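Local coordinates for uncharacterized protein (Parabacteroides distasonis, PDB 3LM3), which is of unknown function but is probably a glycoside hydrolase or carbohydrate deacetylase, at residues H264-N277 / N340-S353. Residues are numbered along the deposited sequence; the frame is centred on the assembly and turned at random.
Sequences HTEAIHFDKGLELN and NYRFVERGSGLGDS
Starting at Y341, the first touch is the side-chain oxygen of N277, which meets Y341 CA and lies near the plane of the tyrosine ring at its edge. The N277 amide then bonds both the backbone N and the backbone O of R342. R342 N donates to N277 OD1 at 2.9 Å, nearly straight at 168° and on a lone pair, while N277 ND2 returns a bond to R342 O; a flipped amide would set like against like, so the pair probably fixes its orientation. R342 itself bends at chi3 (-63°), laying one guanidinium face against L276 CD2 (3.7 Å to R342 CZ) and letting NH2 reach a lone pair of L276 O at 3.0 Å. F343 turns inward among N277 ND2, I268 CG2 and H269, whose ring meets it obliquely and whose ND1 bonds Y190. At V344, N donates to a water that in turn donates to I268 O, within the pi-type turn of the helix. E345 reaches out with CG anti to N (chi1 -179°), its carboxylate against I268 CD1 and its OE2 accepting a hydrogen bond from H264 NE2 at 2.9 Å. OE2 lies in the imidazole plane, while NE2 meets the carboxylate on its anti side, somewhat out of its plane. S348 CB covers one face of that imidazole, a CH-pi contact. With an alanine at H264, E345 OE2 would probably lose this donor and S348 CB the ring it packs on. Helix 255-277 thus packs between edge strand 341-346 of a four-stranded antiparallel sheet and strand 21-29 of the parallel sheet, where E266 and F270 rest on V23, joining the two sheets.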
loop_
_atom_site.group_PDB
_atom_site.type_symbol
_atom_site.label_atom_id
_atom_site.label_comp_id
_atom_site.label_asym_id
_atom_site.label_seq_id
_atom_site.Cartn_x
_atom_site.Cartn_y
_atom_site.Cartn_z
ATOM N N HIS A 264 -13.990 -2.584 -9.693
ATOM C CA HIS A 264 -14.109 -3.937 -9.170
ATOM C C HIS A 264 -13.233 -4.124 -7.929
ATOM O O HIS A 264 -13.651 -4.694 -6.915
ATOM C CB HIS A 264 -13.690 -4.950 -10.239
ATOM C CG HIS A 264 -13.560 -6.346 -9.724
ATOM N ND1 HIS A 264 -14.645 -7.183 -9.608
ATOM C CD2 HIS A 264 -12.487 -7.036 -9.257
ATOM C CE1 HIS A 264 -14.242 -8.341 -9.116
ATOM N NE2 HIS A 264 -12.944 -8.268 -8.866
ATOM N N THR A 265 -11.989 -3.654 -8.028
ATOM C CA THR A 265 -11.057 -3.796 -6.923
ATOM C C THR A 265 -11.527 -2.997 -5.726
ATOM O O THR A 265 -11.486 -3.502 -4.580
ATOM C CB THR A 265 -9.646 -3.420 -7.347
ATOM O OG1 THR A 265 -9.229 -4.260 -8.449
ATOM C CG2 THR A 265 -8.667 -3.579 -6.204
ATOM N N GLU A 266 -12.020 -1.782 -5.961
ATOM C CA GLU A 266 -12.581 -1.022 -4.839
ATOM C C GLU A 266 -13.765 -1.709 -4.204
ATOM O O GLU A 266 -13.950 -1.652 -2.986
ATOM C CB GLU A 266 -12.947 0.401 -5.233
ATOM C CG GLU A 266 -11.757 1.208 -5.617
ATOM C CD GLU A 266 -12.073 2.666 -5.751
ATOM O OE1 GLU A 266 -13.167 3.020 -6.295
ATOM O OE2 GLU A 266 -11.248 3.490 -5.332
ATOM N N ALA A 267 -14.589 -2.385 -5.017
ATOM C CA ALA A 267 -15.788 -3.041 -4.497
ATOM C C ALA A 267 -15.464 -4.198 -3.532
ATOM O O ALA A 267 -16.270 -4.510 -2.663
ATOM C CB ALA A 267 -16.681 -3.526 -5.633
ATOM N N ILE A 268 -14.281 -4.798 -3.651
ATOM C CA ILE A 268 -13.839 -5.783 -2.672
ATOM C C ILE A 268 -13.925 -5.204 -1.257
ATOM O O ILE A 268 -14.295 -5.881 -0.280
ATOM C CB ILE A 268 -12.382 -6.222 -2.937
ATOM C CG1 ILE A 268 -12.246 -6.843 -4.324
ATOM C CG2 ILE A 268 -11.826 -7.173 -1.837
ATOM C CD1 ILE A 268 -10.749 -7.101 -4.735
ATOM N N HIS A 269 -13.587 -3.921 -1.158
ATOM C CA HIS A 269 -13.518 -3.185 0.095
ATOM C C HIS A 269 -14.787 -2.449 0.454
ATOM O O HIS A 269 -15.177 -2.401 1.620
ATOM C CB HIS A 269 -12.336 -2.225 -0.004
ATOM C CG HIS A 269 -11.066 -2.962 -0.187
ATOM N ND1 HIS A 269 -10.389 -3.501 0.887
ATOM C CD2 HIS A 269 -10.473 -3.452 -1.296
ATOM C CE1 HIS A 269 -9.393 -4.238 0.442
ATOM N NE2 HIS A 269 -9.420 -4.227 -0.883
ATOM N N PHE A 270 -15.402 -1.837 -0.540
ATOM C CA PHE A 270 -16.526 -0.926 -0.288
ATOM C C PHE A 270 -17.900 -1.590 -0.352
ATOM O O PHE A 270 -18.873 -0.993 0.105
ATOM C CB PHE A 270 -16.442 0.247 -1.259
ATOM C CG PHE A 270 -15.253 1.179 -1.049
ATOM C CD1 PHE A 270 -14.467 1.131 0.098
ATOM C CD2 PHE A 270 -14.984 2.171 -1.990
ATOM C CE1 PHE A 270 -13.420 2.029 0.280
ATOM C CE2 PHE A 270 -13.927 3.065 -1.808
ATOM C CZ PHE A 270 -13.160 2.986 -0.659
ATOM N N ASP A 271 -17.971 -2.820 -0.865
ATOM C CA ASP A 271 -19.196 -3.625 -0.792
ATOM C C ASP A 271 -19.014 -4.675 0.312
ATOM O O ASP A 271 -19.244 -4.376 1.502
ATOM C CB ASP A 271 -19.508 -4.214 -2.175
ATOM C CG ASP A 271 -20.057 -3.171 -3.158
ATOM O OD1 ASP A 271 -20.571 -2.111 -2.728
ATOM O OD2 ASP A 271 -19.976 -3.472 -4.392
ATOM N N LYS A 272 -18.520 -5.858 -0.016
ATOM C CA LYS A 272 -18.416 -6.957 0.949
ATOM C C LYS A 272 -17.442 -6.659 2.087
ATOM O O LYS A 272 -17.705 -6.974 3.229
ATOM C CB LYS A 272 -18.012 -8.246 0.228
ATOM C CG LYS A 272 -17.822 -9.475 1.111
ATOM C CD LYS A 272 -19.107 -9.989 1.721
ATOM C CE LYS A 272 -18.968 -11.481 2.040
ATOM N NZ LYS A 272 -20.225 -12.070 2.558
ATOM N N GLY A 273 -16.310 -6.034 1.770
ATOM C CA GLY A 273 -15.315 -5.791 2.816
ATOM C C GLY A 273 -15.861 -5.015 4.002
ATOM O O GLY A 273 -15.621 -5.362 5.181
ATOM N N LEU A 274 -16.585 -3.943 3.708
ATOM C CA LEU A 274 -17.134 -3.118 4.777
ATOM C C LEU A 274 -18.099 -3.930 5.647
ATOM O O LEU A 274 -18.146 -3.763 6.873
ATOM C CB LEU A 274 -17.790 -1.859 4.213
ATOM C CG LEU A 274 -18.379 -0.967 5.309
ATOM C CD1 LEU A 274 -18.185 0.488 4.976
ATOM C CD2 LEU A 274 -19.853 -1.302 5.522
ATOM N N GLU A 275 -18.860 -4.810 5.023
ATOM C CA GLU A 275 -19.753 -5.689 5.784
ATOM C C GLU A 275 -18.984 -6.642 6.686
ATOM O O GLU A 275 -19.389 -6.886 7.832
ATOM C CB GLU A 275 -20.665 -6.495 4.862
ATOM C CG GLU A 275 -21.841 -5.729 4.319
ATOM C CD GLU A 275 -22.897 -6.656 3.728
ATOM O OE1 GLU A 275 -22.528 -7.597 2.985
ATOM O OE2 GLU A 275 -24.093 -6.449 4.013
ATOM N N LEU A 276 -17.876 -7.188 6.181
ATOM C CA LEU A 276 -17.089 -8.145 6.951
ATOM C C LEU A 276 -16.242 -7.499 8.046
ATOM O O LEU A 276 -16.023 -8.107 9.097
ATOM C CB LEU A 276 -16.180 -8.941 6.014
ATOM C CG LEU A 276 -16.868 -9.892 5.032
ATOM C CD1 LEU A 276 -15.928 -10.345 3.915
ATOM C CD2 LEU A 276 -17.487 -11.090 5.750
ATOM N N ASN A 277 -15.723 -6.318 7.748
ATOM C CA ASN A 277 -14.661 -5.724 8.585
ATOM C C ASN A 277 -15.080 -4.506 9.380
ATOM O O ASN A 277 -14.337 -4.055 10.242
ATOM C CB ASN A 277 -13.455 -5.390 7.707
ATOM C CG ASN A 277 -12.908 -6.630 7.026
ATOM O OD1 ASN A 277 -12.809 -7.681 7.688
ATOM N ND2 ASN A 277 -12.607 -6.543 5.712
ATOM N N ASN A 340 -9.562 -8.378 12.969
ATOM C CA ASN A 340 -9.635 -9.686 12.360
ATOM C C ASN A 340 -10.274 -9.423 11.005
ATOM O O ASN A 340 -11.444 -9.079 10.945
ATOM C CB ASN A 340 -10.468 -10.635 13.239
ATOM C CG ASN A 340 -10.476 -12.054 12.744
ATOM O OD1 ASN A 340 -10.339 -12.318 11.573
ATOM N ND2 ASN A 340 -10.634 -12.996 13.683
ATOM N N TYR A 341 -9.486 -9.482 9.934
ATOM C CA TYR A 341 -9.949 -9.070 8.614
ATOM C C TYR A 341 -10.292 -10.250 7.714
ATOM O O TYR A 341 -9.612 -11.290 7.729
ATOM C CB TYR A 341 -8.905 -8.238 7.905
ATOM C CG TYR A 341 -8.378 -7.062 8.681
ATOM C CD1 TYR A 341 -9.224 -6.062 9.168
ATOM C CD2 TYR A 341 -7.014 -6.913 8.898
ATOM C CE1 TYR A 341 -8.730 -4.954 9.848
ATOM C CE2 TYR A 341 -6.498 -5.812 9.576
ATOM C CZ TYR A 341 -7.367 -4.844 10.057
ATOM O OH TYR A 341 -6.865 -3.720 10.693
ATOM N N ARG A 342 -11.370 -10.083 6.970
ATOM C CA ARG A 342 -11.827 -11.064 5.996
ATOM C C ARG A 342 -12.177 -10.353 4.700
ATOM O O ARG A 342 -12.718 -9.238 4.727
ATOM C CB ARG A 342 -13.069 -11.788 6.503
ATOM C CG ARG A 342 -12.789 -12.664 7.702
ATOM C CD ARG A 342 -14.060 -13.223 8.302
ATOM N NE ARG A 342 -14.874 -12.126 8.787
ATOM C CZ ARG A 342 -16.182 -12.146 9.015
ATOM N NH1 ARG A 342 -16.902 -13.255 8.813
ATOM N NH2 ARG A 342 -16.777 -11.038 9.469
ATOM N N PHE A 343 -11.854 -11.013 3.585
ATOM C CA PHE A 343 -12.245 -10.580 2.257
ATOM C C PHE A 343 -12.714 -11.749 1.432
ATOM O O PHE A 343 -12.213 -12.859 1.607
ATOM C CB PHE A 343 -11.077 -9.896 1.530
ATOM C CG PHE A 343 -10.531 -8.723 2.270
ATOM C CD1 PHE A 343 -11.159 -7.493 2.203
ATOM C CD2 PHE A 343 -9.406 -8.848 3.063
ATOM C CE1 PHE A 343 -10.692 -6.424 2.954
ATOM C CE2 PHE A 343 -8.925 -7.747 3.807
ATOM C CZ PHE A 343 -9.568 -6.541 3.731
ATOM N N VAL A 344 -13.651 -11.478 0.536
ATOM C CA VAL A 344 -14.116 -12.447 -0.464
ATOM C C VAL A 344 -14.146 -11.745 -1.813
ATOM O O VAL A 344 -14.644 -10.610 -1.909
ATOM C CB VAL A 344 -15.517 -12.984 -0.132
ATOM C CG1 VAL A 344 -16.040 -13.875 -1.270
ATOM C CG2 VAL A 344 -15.511 -13.718 1.204
ATOM N N GLU A 345 -13.607 -12.382 -2.844
ATOM C CA GLU A 345 -13.610 -11.799 -4.187
ATOM C C GLU A 345 -13.773 -12.866 -5.232
ATOM O O GLU A 345 -13.139 -13.897 -5.147
ATOM C CB GLU A 345 -12.294 -11.083 -4.449
ATOM C CG GLU A 345 -12.245 -10.422 -5.830
ATOM C CD GLU A 345 -10.879 -10.240 -6.402
ATOM O OE1 GLU A 345 -9.879 -10.432 -5.683
ATOM O OE2 GLU A 345 -10.792 -9.831 -7.604
ATOM N N ARG A 346 -14.612 -12.595 -6.222
ATOM C CA ARG A 346 -14.592 -13.339 -7.482
ATOM C C ARG A 346 -13.964 -12.482 -8.563
ATOM O O ARG A 346 -13.973 -11.249 -8.491
ATOM C CB ARG A 346 -15.975 -13.807 -7.907
ATOM C CG ARG A 346 -16.497 -14.897 -7.049
ATOM C CD ARG A 346 -17.896 -15.306 -7.455
ATOM N NE ARG A 346 -18.300 -16.477 -6.694
ATOM C CZ ARG A 346 -19.357 -17.237 -6.992
ATOM N NH1 ARG A 346 -20.134 -16.939 -8.019
ATOM N NH2 ARG A 346 -19.621 -18.295 -6.236
ATOM N N GLY A 347 -13.381 -13.106 -9.581
ATOM C CA GLY A 347 -12.711 -12.326 -10.619
ATOM C C GLY A 347 -13.673 -11.395 -11.331
ATOM O O GLY A 347 -14.865 -11.708 -11.477
ATOM N N SER A 348 -13.165 -10.264 -11.805
ATOM C CA SER A 348 -13.983 -9.324 -12.552
ATOM C C SER A 348 -14.400 -9.857 -13.901
ATOM O O SER A 348 -15.342 -9.359 -14.513
ATOM C CB SER A 348 -13.252 -8.009 -12.760
ATOM O OG SER A 348 -12.106 -8.165 -13.583
ATOM N N GLY A 349 -13.667 -10.836 -14.420
ATOM C CA GLY A 349 -13.864 -11.221 -15.800
ATOM C C GLY A 349 -13.115 -10.389 -16.819
ATOM O O GLY A 349 -13.367 -10.524 -18.040
ATOM N N LEU A 350 -12.236 -9.510 -16.357
ATOM C CA LEU A 350 -11.391 -8.720 -17.214
ATOM C C LEU A 350 -9.933 -9.092 -16.986
ATOM O O LEU A 350 -9.480 -9.188 -15.852
ATOM C CB LEU A 350 -11.593 -7.242 -16.908
ATOM C CG LEU A 350 -13.041 -6.733 -16.927
ATOM C CD1 LEU A 350 -13.061 -5.291 -16.358
ATOM C CD2 LEU A 350 -13.601 -6.796 -18.327
ATOM N N GLY A 351 -9.209 -9.292 -18.089
ATOM C CA GLY A 351 -7.767 -9.565 -18.006
ATOM C C GLY A 351 -7.457 -10.772 -17.149
ATOM O O GLY A 351 -8.063 -11.838 -17.307
ATOM N N ASP A 352 -6.501 -10.638 -16.255
ATOM C CA ASP A 352 -6.117 -11.741 -15.390
ATOM C C ASP A 352 -6.916 -11.835 -14.088
ATOM O O ASP A 352 -6.589 -12.611 -13.206
ATOM C CB ASP A 352 -4.595 -11.713 -15.115
ATOM C CG ASP A 352 -4.121 -10.431 -14.439
ATOM O OD1 ASP A 352 -4.769 -9.391 -14.607
ATOM O OD2 ASP A 352 -3.051 -10.477 -13.782
ATOM N N SER A 353 -7.997 -11.061 -13.957
ATOM C CA SER A 353 -8.919 -11.222 -12.824
ATOM C C SER A 353 -9.956 -12.288 -13.235
ATOM O O SER A 353 -11.103 -11.988 -13.558
ATOM C CB SER A 353 -9.575 -9.879 -12.478
ATOM O OG SER A 353 -10.358 -9.952 -11.289
HETATM O O HOH W 1 -14.524 -8.690 0.141
HETATM O O HOH W 2 -13.696 -9.680 9.651
HETATM O O HOH W 3 -14.380 -7.894 11.703
#